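Local coordinates for protein PP1b (Porcine reproductive and respiratory syndrome virus, PDB 6JDR) that is the nsp10 helicase portion of the viral replicase, a zinc-binding protein that probably hydrolyses ATP to unwind RNA and DNA duplexes with 5' to 3' polarity, at residues V304-K309 with L383-T388. The protein carries 1 engineered substitution. Sequence-based numbering, arbitrary orientation.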
loop_
_atom_site.group_PDB
_atom_site.type_symbol
_atom_site.label_atom_id
_atom_site.label_comp_id
_atom_site.label_asym_id
_atom_site.label_seq_id
_atom_site.Cartn_x
_atom_site.Cartn_y
_atom_site.Cartn_z
ATOM N N VAL A 304 23.832 -2.068 17.111
ATOM C CA VAL A 304 24.983 -2.312 16.251
ATOM C C VAL A 304 26.050 -1.264 16.545
ATOM O O VAL A 304 25.807 -0.062 16.403
ATOM C CB VAL A 304 24.597 -2.269 14.757
ATOM C CG1 VAL A 304 25.831 -2.444 13.878
ATOM C CG2 VAL A 304 23.555 -3.336 14.448
ATOM N N THR A 305 27.228 -1.731 16.955
ATOM C CA THR A 305 28.318 -0.854 17.368
ATOM C C THR A 305 29.614 -1.274 16.680
ATOM O O THR A 305 29.981 -2.444 16.724
ATOM C CB THR A 305 28.521 -0.919 18.895
ATOM O OG1 THR A 305 27.251 -1.024 19.553
ATOM C CG2 THR A 305 29.257 0.316 19.395
ATOM N N TYR A 306 30.294 -0.315 16.051
ATOM C CA TYR A 306 31.567 -0.568 15.370
ATOM C C TYR A 306 32.752 -0.160 16.245
ATOM O O TYR A 306 33.139 1.011 16.280
ATOM C CB TYR A 306 31.617 0.163 14.024
ATOM C CG TYR A 306 30.788 -0.513 12.954
ATOM C CD1 TYR A 306 31.387 -1.309 11.979
ATOM C CD2 TYR A 306 29.404 -0.372 12.926
ATOM C CE1 TYR A 306 30.629 -1.936 11.001
ATOM C CE2 TYR A 306 28.638 -0.995 11.953
ATOM C CZ TYR A 306 29.254 -1.777 10.993
ATOM O OH TYR A 306 28.491 -2.394 10.027
ATOM N N VAL A 307 33.320 -1.141 16.943
ATOM C CA VAL A 307 34.442 -0.913 17.863
ATOM C C VAL A 307 35.782 -0.798 17.130
ATOM O O VAL A 307 36.022 -1.491 16.141
ATOM C CB VAL A 307 34.539 -2.021 18.940
ATOM C CG1 VAL A 307 33.250 -2.088 19.747
ATOM C CG2 VAL A 307 34.861 -3.382 18.328
ATOM N N GLU A 308 36.649 0.080 17.630
ATOM C CA GLU A 308 37.957 0.328 17.017
ATOM C C GLU A 308 39.012 -0.688 17.465
ATOM O O GLU A 308 40.040 -0.847 16.805
ATOM C CB GLU A 308 38.442 1.747 17.343
ATOM C CG GLU A 308 37.494 2.863 16.910
ATOM C CD GLU A 308 37.303 2.944 15.404
ATOM O OE1 GLU A 308 38.302 2.814 14.661
ATOM O OE2 GLU A 308 36.151 3.150 14.962
ATOM N N LYS A 309 38.760 -1.355 18.590
ATOM C CA LYS A 309 39.654 -2.393 19.104
ATOM C C LYS A 309 38.852 -3.630 19.504
ATOM O O LYS A 309 37.665 -3.519 19.810
ATOM C CB LYS A 309 40.448 -1.865 20.301
ATOM C CG LYS A 309 41.546 -0.887 19.919
ATOM C CD LYS A 309 42.335 -0.419 21.133
ATOM C CE LYS A 309 43.578 0.360 20.728
ATOM N NZ LYS A 309 43.260 1.566 19.911
ATOM N N LEU A 383 24.775 -2.179 6.944
ATOM C CA LEU A 383 24.407 -2.311 8.348
ATOM C C LEU A 383 24.899 -1.093 9.120
ATOM O O LEU A 383 26.022 -1.093 9.630
ATOM C CB LEU A 383 24.998 -3.601 8.927
ATOM C CG LEU A 383 24.603 -3.947 10.362
ATOM C CD1 LEU A 383 23.114 -4.241 10.475
ATOM C CD2 LEU A 383 25.420 -5.132 10.848
ATOM N N PRO A 384 24.065 -0.040 9.198
ATOM C CA PRO A 384 24.488 1.174 9.897
ATOM C C PRO A 384 24.567 0.982 11.408
ATOM O O PRO A 384 23.899 0.107 11.962
ATOM C CB PRO A 384 23.394 2.200 9.544
ATOM C CG PRO A 384 22.533 1.562 8.505
ATOM C CD PRO A 384 22.700 0.084 8.656
ATOM N N ALA A 385 25.388 1.799 12.059
ATOM C CA ALA A 385 25.491 1.788 13.511
ATOM C C ALA A 385 24.183 2.288 14.113
ATOM O O ALA A 385 23.696 3.359 13.747
ATOM C CB ALA A 385 26.651 2.658 13.970
ATOM N N LYS A 386 23.625 1.500 15.027
ATOM C CA LYS A 386 22.357 1.807 15.681
ATOM C C LYS A 386 22.509 1.633 17.187
ATOM O O LYS A 386 22.832 0.542 17.660
ATOM C CB LYS A 386 21.243 0.889 15.159
ATOM C CG LYS A 386 20.169 1.582 14.328
ATOM C CD LYS A 386 20.722 2.251 13.077
ATOM C CE LYS A 386 19.597 2.692 12.151
ATOM N NZ LYS A 386 20.067 3.614 11.081
ATOM N N GLY A 387 22.285 2.715 17.929
ATOM C CA GLY A 387 22.282 2.671 19.388
ATOM C C GLY A 387 20.880 2.439 19.914
ATOM O O GLY A 387 19.905 2.547 19.169
ATOM N N THR A 388 20.783 2.109 21.197
ATOM C CA THR A 388 19.495 1.958 21.871
ATOM C C THR A 388 19.618 2.429 23.322
ATOM O O THR A 388 20.591 2.091 23.997
ATOM C CB THR A 388 19.020 0.493 21.866
ATOM O OG1 THR A 388 20.080 -0.358 22.316
ATOM C CG2 THR A 388 18.588 0.064 20.471
#
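Val304 and Lys386 pair through two backbone hydrogen bonds, each residue giving its N-H and its C=O, and form a single antiparallel, hydrogen-bonded bridge between strand 303-307 and the loop that follows strand 367-371. Val304 N donates to Lys386 O at 2.8 Å and nearly straight, with an N-H...O angle of 167°. The return bond, from Lys386 N to Val304 O (3.0 Å), is more bent. Val304 O also receives a CA-H...O contact from Ala385 CA at 3.4 Å, so two neighbouring residues of the loop converge on one carbonyl.

A third hydrogen bond comes from a side chain. Tyr306 OH donates to Leu383 O at 2.8 Å and meets it in the carbonyl plane, while the oxygen in turn lies at the edge of the ring, near the ring plane. As a second contact of this ring, CD2 of Tyr306 lies 4.2 Å from Ala385 CB, met obliquely.

Apolar packing lies beside these two polar anchors, on the side of helix 281-287. Val304 points toward the loop, and its CG1, anti to the backbone N (chi1 177°), sits 4.0 Å from Leu383 CG; CG2 of Val304 meets Leu383 CD1 at 4.1 Å. Helix 281-287 continues this buried patch, with Ile283 and Ala286 touching Leu383.

Strand 303-307 is an outermost strand of the parallel sheet in the second RecA-like domain expected of a superfamily 1 helicase, and strand 367-371 pairs with it through Thr305. Because Val304 spends both its N-H and its C=O on the loop, the loop occupies the strand edge facing away from the sheet without extending it beyond one bridge, while the tyrosine hydroxyl satisfies Leu383 O.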